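PDB 6K10: aldehyde dehydrogenase from Staphylococcus aureus, which oxidises the carotenoid aldehyde 4,4'-diaponeurosporen-4-al to 4,4'-diaponeurosporenoic acid with NAD+ in the biosynthesis of staphyloxanthin. Local coordinates for residues I232-A235 / S236-C240; S262-D265 / D266-A270; E277-G280 / Q281-Q285; L304-S307 / A308-N311. The protein carries 1 engineered substitution. All coordinates share one frame; numbering follows the deposited sequence.

Contact 1. Residues I232-A235 / S236-C240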
loop_
_atom_site.group_PDB
_atom_site.type_symbol
_atom_site.label_atom_id
_atom_site.label_comp_id
_atom_site.label_asym_id
_atom_site.label_seq_id
_atom_site.Cartn_x
_atom_site.Cartn_y
_atom_site.Cartn_z
ATOM N N ILE A 232 5.969 28.366 -26.064
ATOM C CA ILE A 232 6.978 27.466 -26.620
ATOM C C ILE A 232 8.330 27.672 -25.948
ATOM O O ILE A 232 9.015 26.705 -25.595
ATOM C CB ILE A 232 7.070 27.644 -28.144
ATOM C CG1 ILE A 232 5.715 27.354 -28.792
ATOM C CG2 ILE A 232 8.148 26.743 -28.720
ATOM C CD1 ILE A 232 5.299 25.897 -28.714
ATOM N N LYS A 233 8.747 28.928 -25.771
ATOM C CA LYS A 233 10.074 29.168 -25.209
ATOM C C LYS A 233 10.141 28.747 -23.747
ATOM O O LYS A 233 11.120 28.120 -23.322
ATOM C CB LYS A 233 10.473 30.634 -25.361
ATOM C CG LYS A 233 11.933 30.891 -24.996
ATOM C CD LYS A 233 12.853 29.966 -25.788
ATOM C CE LYS A 233 14.324 30.300 -25.584
ATOM N NZ LYS A 233 14.782 30.099 -24.180
ATOM N N VAL A 234 9.115 29.083 -22.962
ATOM C CA VAL A 234 9.081 28.659 -21.565
ATOM C C VAL A 234 8.978 27.141 -21.469
ATOM O O VAL A 234 9.594 26.518 -20.596
ATOM C CB VAL A 234 7.926 29.353 -20.823
ATOM C CG1 VAL A 234 7.864 28.880 -19.380
ATOM C CG2 VAL A 234 8.096 30.861 -20.883
ATOM N N ALA A 235 8.197 26.524 -22.356
ATOM C CA ALA A 235 8.125 25.066 -22.387
ATOM C C ALA A 235 9.497 24.463 -22.644
ATOM O O ALA A 235 9.910 23.516 -21.968
ATOM C CB ALA A 235 7.131 24.607 -23.454
ATOM N N SER A 236 10.224 25.013 -23.617
ATOM C CA SER A 236 11.531 24.465 -23.957
ATOM C C SER A 236 12.507 24.598 -22.795
ATOM O O SER A 236 13.358 23.725 -22.586
ATOM C CB SER A 236 12.074 25.155 -25.208
ATOM O OG SER A 236 12.665 26.401 -24.888
ATOM N N GLU A 237 12.397 25.679 -22.020
ATOM C CA GLU A 237 13.290 25.864 -20.882
ATOM C C GLU A 237 12.995 24.849 -19.783
ATOM O O GLU A 237 13.915 24.250 -19.212
ATOM C CB GLU A 237 13.169 27.294 -20.350
ATOM C CG GLU A 237 13.857 28.333 -21.226
ATOM C CD GLU A 237 13.389 29.749 -20.939
ATOM O OE1 GLU A 237 12.700 29.960 -19.919
ATOM O OE2 GLU A 237 13.716 30.654 -21.737
ATOM N N ARG A 238 11.713 24.636 -19.484
ATOM C CA ARG A 238 11.353 23.704 -18.420
ATOM C C ARG A 238 11.514 22.251 -18.862
ATOM O O ARG A 238 11.821 21.380 -18.041
ATOM C CB ARG A 238 9.931 24.002 -17.941
ATOM C CG ARG A 238 9.819 25.418 -17.380
ATOM C CD ARG A 238 8.406 25.853 -17.030
ATOM N NE ARG A 238 8.434 27.210 -16.486
ATOM C CZ ARG A 238 7.366 27.912 -16.118
ATOM N NH1 ARG A 238 6.148 27.402 -16.236
ATOM N NH2 ARG A 238 7.526 29.138 -15.635
ATOM N N ILE A 239 11.339 21.974 -20.155
ATOM C CA ILE A 239 11.600 20.631 -20.671
ATOM C C ILE A 239 13.089 20.308 -20.575
ATOM O O ILE A 239 13.481 19.251 -20.065
ATOM C CB ILE A 239 11.091 20.491 -22.122
ATOM C CG1 ILE A 239 9.566 20.385 -22.159
ATOM C CG2 ILE A 239 11.714 19.270 -22.796
ATOM C CD1 ILE A 239 8.957 20.678 -23.527
ATOM N N CYS A 240 13.939 21.219 -21.063
ATOM C CA CYS A 240 15.381 20.977 -21.030
ATOM C C CYS A 240 15.890 20.848 -19.601
ATOM O O CYS A 240 16.793 20.049 -19.327
ATOM C CB CYS A 240 16.119 22.101 -21.761
ATOM S SG CYS A 240 15.998 22.056 -23.563
#

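Contact 2. Residues S262-D265 / D266-A270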
loop_
_atom_site.group_PDB
_atom_site.type_symbol
_atom_site.label_atom_id
_atom_site.label_comp_id
_atom_site.label_asym_id
_atom_site.label_seq_id
_atom_site.Cartn_x
_atom_site.Cartn_y
_atom_site.Cartn_z
ATOM N N SER A 262 1.510 22.043 -35.685
ATOM C CA SER A 262 1.614 23.460 -36.012
ATOM C C SER A 262 2.744 24.170 -35.276
ATOM O O SER A 262 3.104 25.287 -35.660
ATOM C CB SER A 262 0.283 24.156 -35.715
ATOM O OG SER A 262 0.041 24.215 -34.320
ATOM N N VAL A 263 3.309 23.563 -34.232
ATOM C CA VAL A 263 4.321 24.251 -33.438
ATOM C C VAL A 263 5.566 23.392 -33.261
ATOM O O VAL A 263 6.430 23.713 -32.437
ATOM C CB VAL A 263 3.758 24.670 -32.067
ATOM C CG1 VAL A 263 2.651 25.704 -32.231
ATOM C CG2 VAL A 263 3.247 23.453 -31.312
ATOM N N LYS A 264 5.679 22.300 -34.024
ATOM C CA LYS A 264 6.865 21.453 -33.917
ATOM C C LYS A 264 8.137 22.233 -34.212
ATOM O O LYS A 264 9.093 22.214 -33.430
ATOM C CB LYS A 264 6.785 20.255 -34.863
ATOM C CG LYS A 264 8.119 19.491 -34.889
ATOM C CD LYS A 264 8.130 18.309 -35.836
ATOM C CE LYS A 264 8.037 18.713 -37.297
ATOM N NZ LYS A 264 9.259 19.414 -37.765
ATOM N N ASP A 265 8.177 22.903 -35.364
ATOM C CA ASP A 265 9.393 23.604 -35.758
ATOM C C ASP A 265 9.718 24.731 -34.787
ATOM O O ASP A 265 10.892 24.993 -34.502
ATOM C CB ASP A 265 9.254 24.130 -37.185
ATOM C CG ASP A 265 9.221 23.015 -38.211
ATOM O OD1 ASP A 265 9.902 21.987 -37.996
ATOM O OD2 ASP A 265 8.511 23.159 -39.226
ATOM N N ASP A 266 8.690 25.403 -34.261
ATOM C CA ASP A 266 8.920 26.392 -33.214
ATOM C C ASP A 266 9.562 25.754 -31.990
ATOM O O ASP A 266 10.480 26.327 -31.389
ATOM C CB ASP A 266 7.605 27.067 -32.824
ATOM C CG ASP A 266 7.074 27.989 -33.904
ATOM O OD1 ASP A 266 7.888 28.572 -34.650
ATOM O OD2 ASP A 266 5.838 28.131 -34.001
ATOM N N LEU A 267 9.090 24.567 -31.603
ATOM C CA LEU A 267 9.629 23.909 -30.417
ATOM C C LEU A 267 11.080 23.498 -30.623
ATOM O O LEU A 267 11.917 23.681 -29.732
ATOM C CB LEU A 267 8.778 22.693 -30.057
ATOM C CG LEU A 267 9.211 21.959 -28.788
ATOM C CD1 LEU A 267 9.066 22.866 -27.572
ATOM C CD2 LEU A 267 8.421 20.674 -28.611
ATOM N N ILE A 268 11.396 22.935 -31.791
ATOM C CA ILE A 268 12.771 22.531 -32.073
ATOM C C ILE A 268 13.700 23.736 -32.008
ATOM O O ILE A 268 14.788 23.674 -31.422
ATOM C CB ILE A 268 12.852 21.825 -33.438
ATOM C CG1 ILE A 268 12.130 20.479 -33.371
ATOM C CG2 ILE A 268 14.301 21.646 -33.862
ATOM C CD1 ILE A 268 12.200 19.690 -34.652
ATOM N N THR A 269 13.277 24.853 -32.601
ATOM C CA THR A 269 14.076 26.073 -32.554
ATOM C C THR A 269 14.304 26.524 -31.116
ATOM O O THR A 269 15.427 26.869 -30.732
ATOM C CB THR A 269 13.391 27.177 -33.362
ATOM O OG1 THR A 269 13.411 26.837 -34.753
ATOM C CG2 THR A 269 14.093 28.513 -33.156
ATOM N N ALA A 270 13.246 26.511 -30.301
ATOM C CA ALA A 270 13.366 26.991 -28.929
ATOM C C ALA A 270 14.206 26.047 -28.078
ATOM O O ALA A 270 14.999 26.499 -27.244
ATOM C CB ALA A 270 11.979 27.178 -28.314
#

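Contact 3. Residues E277-G280 / Q281-Q285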
loop_
_atom_site.group_PDB
_atom_site.type_symbol
_atom_site.label_atom_id
_atom_site.label_comp_id
_atom_site.label_asym_id
_atom_site.label_seq_id
_atom_site.Cartn_x
_atom_site.Cartn_y
_atom_site.Cartn_z
ATOM N N GLU A 277 21.793 28.381 -24.493
ATOM C CA GLU A 277 21.770 29.249 -23.320
ATOM C C GLU A 277 22.239 28.506 -22.077
ATOM O O GLU A 277 22.974 29.059 -21.250
ATOM C CB GLU A 277 20.360 29.801 -23.106
ATOM C CG GLU A 277 19.917 30.810 -24.147
ATOM C CD GLU A 277 18.428 31.096 -24.080
ATOM O OE1 GLU A 277 17.699 30.313 -23.434
ATOM O OE2 GLU A 277 17.989 32.103 -24.670
ATOM N N PHE A 278 21.816 27.247 -21.931
ATOM C CA PHE A 278 22.194 26.447 -20.769
ATOM C C PHE A 278 23.682 26.135 -20.773
ATOM O O PHE A 278 24.382 26.362 -19.779
ATOM C CB PHE A 278 21.414 25.130 -20.755
ATOM C CG PHE A 278 20.014 25.238 -20.226
ATOM C CD1 PHE A 278 19.381 26.461 -20.104
ATOM C CD2 PHE A 278 19.324 24.091 -19.862
ATOM C CE1 PHE A 278 18.087 26.539 -19.620
ATOM C CE2 PHE A 278 18.032 24.162 -19.381
ATOM C CZ PHE A 278 17.412 25.386 -19.261
ATOM N N TYR A 279 24.178 25.599 -21.886
ATOM C CA TYR A 279 25.443 24.886 -21.903
ATOM C C TYR A 279 26.480 25.447 -22.866
ATOM O O TYR A 279 27.616 24.960 -22.862
ATOM C CB TYR A 279 25.202 23.407 -22.245
ATOM C CG TYR A 279 24.191 22.707 -21.358
ATOM C CD1 TYR A 279 24.395 22.594 -19.990
ATOM C CD2 TYR A 279 23.039 22.140 -21.898
ATOM C CE1 TYR A 279 23.480 21.944 -19.180
ATOM C CE2 TYR A 279 22.118 21.489 -21.096
ATOM C CZ TYR A 279 22.343 21.394 -19.737
ATOM O OH TYR A 279 21.430 20.748 -18.934
ATOM N N GLY A 280 26.137 26.435 -23.688
ATOM C CA GLY A 280 27.107 27.018 -24.594
ATOM C C GLY A 280 27.227 26.257 -25.902
ATOM O O GLY A 280 26.476 25.321 -26.193
ATOM N N GLN A 281 28.207 26.676 -26.708
ATOM C CA GLN A 281 28.381 26.084 -28.030
ATOM C C GLN A 281 29.145 24.765 -27.979
ATOM O O GLN A 281 28.925 23.894 -28.828
ATOM C CB GLN A 281 29.082 27.076 -28.966
ATOM C CG GLN A 281 29.415 26.511 -30.347
ATOM C CD GLN A 281 28.177 26.130 -31.146
ATOM O OE1 GLN A 281 27.090 26.667 -30.931
ATOM N NE2 GLN A 281 28.339 25.188 -32.070
ATOM N N ASN A 282 30.028 24.589 -27.002
ATOM C CA ASN A 282 30.730 23.324 -26.795
ATOM C C ASN A 282 30.227 22.744 -25.475
ATOM O O ASN A 282 30.795 22.993 -24.411
ATOM C CB ASN A 282 32.243 23.513 -26.793
ATOM C CG ASN A 282 32.991 22.195 -26.781
ATOM O OD1 ASN A 282 32.386 21.125 -26.880
ATOM N ND2 ASN A 282 34.312 22.262 -26.667
ATOM N N ILE A 283 29.150 21.959 -25.559
ATOM C CA ILE A 283 28.489 21.451 -24.359
ATOM C C ILE A 283 29.398 20.502 -23.588
ATOM O O ILE A 283 29.260 20.350 -22.368
ATOM C CB ILE A 283 27.146 20.794 -24.744
ATOM C CG1 ILE A 283 26.235 21.823 -25.416
ATOM C CG2 ILE A 283 26.445 20.206 -23.529
ATOM C CD1 ILE A 283 24.975 21.236 -26.015
ATOM N N GLN A 284 30.357 19.868 -24.268
ATOM C CA GLN A 284 31.317 19.025 -23.564
ATOM C C GLN A 284 32.173 19.824 -22.590
ATOM O O GLN A 284 32.721 19.249 -21.642
ATOM C CB GLN A 284 32.214 18.283 -24.561
ATOM C CG GLN A 284 32.992 17.130 -23.936
ATOM C CD GLN A 284 33.705 16.265 -24.956
ATOM O OE1 GLN A 284 33.392 16.299 -26.145
ATOM N NE2 GLN A 284 34.669 15.479 -24.490
ATOM N N GLN A 285 32.289 21.134 -22.792
ATOM C CA GLN A 285 33.059 21.996 -21.907
ATOM C C GLN A 285 32.221 22.602 -20.787
ATOM O O GLN A 285 32.777 23.279 -19.918
ATOM C CB GLN A 285 33.725 23.116 -22.715
#

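Contact 4. Residues L304-S307 / A308-N311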
loop_
_atom_site.group_PDB
_atom_site.type_symbol
_atom_site.label_atom_id
_atom_site.label_comp_id
_atom_site.label_asym_id
_atom_site.label_seq_id
_atom_site.Cartn_x
_atom_site.Cartn_y
_atom_site.Cartn_z
ATOM N N LEU A 304 21.647 3.788 -29.762
ATOM C CA LEU A 304 20.410 4.486 -30.098
ATOM C C LEU A 304 20.683 5.698 -30.982
ATOM O O LEU A 304 19.915 5.981 -31.909
ATOM C CB LEU A 304 19.683 4.899 -28.818
ATOM C CG LEU A 304 19.029 3.747 -28.051
ATOM C CD1 LEU A 304 18.725 4.146 -26.616
ATOM C CD2 LEU A 304 17.758 3.304 -28.758
ATOM N N LEU A 305 21.767 6.432 -30.706
ATOM C CA LEU A 305 22.163 7.534 -31.577
ATOM C C LEU A 305 22.385 7.048 -33.002
ATOM O O LEU A 305 21.941 7.682 -33.967
ATOM C CB LEU A 305 23.438 8.198 -31.051
ATOM C CG LEU A 305 23.380 9.281 -29.976
ATOM C CD1 LEU A 305 24.793 9.747 -29.649
ATOM C CD2 LEU A 305 22.525 10.452 -30.429
ATOM N N ASN A 306 23.083 5.920 -33.150
ATOM C CA ASN A 306 23.340 5.369 -34.476
ATOM C C ASN A 306 22.040 4.995 -35.178
ATOM O O ASN A 306 21.903 5.194 -36.391
ATOM C CB ASN A 306 24.266 4.158 -34.362
ATOM C CG ASN A 306 24.564 3.523 -35.703
ATOM O OD1 ASN A 306 25.398 4.013 -36.464
ATOM N ND2 ASN A 306 23.885 2.421 -35.999
ATOM N N SER A 307 21.071 4.463 -34.429
ATOM C CA SER A 307 19.789 4.092 -35.019
ATOM C C SER A 307 19.013 5.309 -35.509
ATOM O O SER A 307 18.283 5.217 -36.502
ATOM C CB SER A 307 18.950 3.314 -34.004
ATOM O OG SER A 307 18.412 4.182 -33.019
ATOM N N ALA A 308 19.155 6.449 -34.832
ATOM C CA ALA A 308 18.413 7.659 -35.156
ATOM C C ALA A 308 19.270 8.695 -35.875
ATOM O O ALA A 308 18.946 9.887 -35.846
ATOM C CB ALA A 308 17.821 8.262 -33.883
ATOM N N GLN A 309 20.343 8.255 -36.535
ATOM C CA GLN A 309 21.342 9.179 -37.063
ATOM C C GLN A 309 20.748 10.129 -38.098
ATOM O O GLN A 309 21.076 11.322 -38.114
ATOM C CB GLN A 309 22.505 8.379 -37.648
ATOM C CG GLN A 309 23.273 9.067 -38.753
ATOM C CD GLN A 309 24.630 8.434 -38.979
ATOM O OE1 GLN A 309 25.665 9.092 -38.860
ATOM N NE2 GLN A 309 24.630 7.138 -39.285
ATOM N N MET A 310 19.864 9.628 -38.961
ATOM C CA MET A 310 19.259 10.479 -39.980
ATOM C C MET A 310 18.226 11.443 -39.412
ATOM O O MET A 310 17.792 12.351 -40.130
ATOM C CB MET A 310 18.613 9.617 -41.066
ATOM N N ASN A 311 17.828 11.276 -38.154
ATOM C CA ASN A 311 16.795 12.101 -37.545
ATOM C C ASN A 311 17.346 13.136 -36.574
ATOM O O ASN A 311 16.564 13.892 -35.988
ATOM C CB ASN A 311 15.774 11.212 -36.832
ATOM C CG ASN A 311 14.938 10.402 -37.801
ATOM O OD1 ASN A 311 14.826 10.748 -38.977
ATOM N ND2 ASN A 311 14.351 9.317 -37.315
#

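Contact 1. Residues I232-A235 / S236-C240
The carbonyl O of Lys233 takes two donors from the next turn of its helix. Glu237 N reaches Lys233 O at 3.0 Å, an ordinary helical bond. Ser236 OG reaches the same Lys233 O at 2.8 Å, from the same face of the carbonyl plane. OG can fold back this way because it sits between the backbone N and the carbonyl carbon (chi1 81°). Lys233 and Glu237 also form an i to i+4 salt bridge, with NZ 2.7 Å from OE2. OE2 offers its anti lone pair, the one away from OE1. The lysine chain bends at chi2 and chi4, and the two side chains cross at a slant. Lys233 NZ has a second carboxylate partner in Glu277. On another flank, Val234 CG1 sits 3.3 Å above the centre of one guanidinium face of Arg238. The extended arginine runs beside the valine to Asn398 O and to Ser441 O of the second subunit. Helix 232-244 links the parallel strands 223-226 and 256-260 in a beta-alpha-beta unit. Helix 264-279 packs against Lys233 and Ser236, while Ala235 and Ile239 lie on Phe376 of strand 372-376.

Contact 2. Residues S262-D265 / D266-A270
Asp265 O, in the first turn of helix 264-279, is gripped twice by one residue. Thr269 N and Thr269 OG1 each lie 3.1 Å from Asp265 O and come from opposite faces of its plane. The threonine hydroxyl thus doubles the normal helical bond. Lys264 and Asp265 form a salt bridge between chain neighbours, NZ to OD1 2.7 Å. The lysine chain bends at chi3 and chi4, and NZ meets OD1 from above the carboxylate plane, 39° out of it. NZ also pairs with Asp331, so it links the helix start to the loop after strand 324-330. Two backbone bonds open the helix. Ile268 N bonds to Lys264 O at 2.9 Å, and Leu267 N to Val263 O, also at 2.9 Å. Val263 is at the N-cap position; its hydrocarbon side chain has no acceptor for the first N-H groups. Asp265 and Asp266 lie in the first turn, where their negative charge probably suits the helix N-terminus. Leu267 is the buried side chain here and packs on Ile257 and Val259 of strand 256-260 and on Ile232 of helix 232-244. Ile268 lies alongside Lys264 and points the same way. Its CD1 rests 4.1 Å from Lys264 CG, against the aliphatic part of the lysine.

Contact 3. Residues E277-G280 / Q281-Q285
Tyr279 and Ile283 make the apolar part of this contact. Ile283 CG2 and CG1 straddle the base of the tyrosine, each 3.7 Å from Tyr279 CB. CG2 also lies 4.0 Å from Tyr279 CG. The two side chains cross at an angle, and the touching is done near the backbone, not at the phenol end. With CG anti to the carbonyl carbon (chi1 -54°), the tyrosine ring leads away from Ile283. One ring face is covered by Phe278 CB, 3.5 Å above its centre. The ring also meets that of Tyr289, with the planes at about 55°. Ile283 goes on to pack on Tyr324 and Pro327 of strand 324-330.

The backbone explains how the two residues meet. Helix 264-279 ends here, and Gly280 is the first residue to leave helical angles. Its backbone, with a positive phi of 86°, turns the chain back across the helix end. In this conformation a CB would run into Gln281 N and the carbonyl O of Tyr279, and glycine has none. This brings Ile283 back beside Tyr279 CB, and its CG1 lies 3.6 Å from Gly280 O. Ile283 begins a short 3-10 segment, 283-285.

Polar contacts are local or point outward. Gln285 N bonds to Asn282 O at 2.9 Å and closes the turn into the 3-10 segment. Gly280 O accepts from Arg276 NH2, one turn back on the helix. Gln284 NE2 bonds to Asp319 OD2 and to Glu322 OE2, which ties the segment to the region around strand 318-319. Phe278 packs on Cys240 of helix 232-244 and on Pro451 of the second subunit.

Contact 4. Residues L304-S307 / A308-N311
The C-terminal end of helix 295-307 is formed here, where Leu304 and Ser307 meet Ala308 and the chain leaves helical angles. Leu304 O accepts twice. Ala308 N bonds to Leu304 O at 3.1 Å, the last i to i+4 bond of the helix end. Ser307 OG bonds to the same Leu304 O at 2.6 Å. The hydroxyl approaches more from the side of the carbonyl: its C=O...donor angle is 121°, against 155° for the amide. A chi1 of 75° turns OG back over the preceding turn and allows this bond. The hydroxyl is thus satisfied inside the helix end, although Ser307 itself is exposed.

Beyond this point the helical pattern breaks down. Ala308 N shares its hydrogen with Leu305 O in a weak, bent bond of 3.2 Å. Gln309 N turns to Asn306 O, again weakly, at 3.4 Å. The pattern shifts from i to i+4 toward i to i+3, as is common at the C-terminal end of a helix. Residues 308-311 then form a type I beta turn, closed by Asn311 N on Ala308 O at 2.9 Å. Asn311 carries the chain into strand 312-314 and has backbone hydrogen bonds with Asp331.

The inner face is apolar. Leu304 packs on Ile339 and Ile348, Leu305 on Ile325 and Ile348, and Ala308 on Leu330. The helix end therefore lies against strands 324-330 and 348-354. On the outer side Gln309 runs out extended, its CB 3.5 Å from Asn306 O. The Ala308 methyl, CB, lies 3.7 Å from Leu304 O.

How the contacts relate
Contact 1 is the buried one. Contact 2 lies at the surface, and contacts 3 and 4 are partly buried. Contacts 2 and 3 take the two ends of helix 264-279, with centres about 21 Å apart. Contact 1 touches both from the adjacent helix 232-244: Lys233 packs on Ala270, and Glu237 O lies beside Phe278 CZ. Contacts 1 and 3 also reach the second subunit. Contact 4 ends the next helix, 295-307, and touches none of the others. Contacts 1 and 2 each hold a salt bridge of their own, and Glu277 of contact 3 joins Lys233 of contact 1 in another. The helix ends differ: contact 3 relies on glycine and apolar packing, contact 4 on a serine hydroxyl.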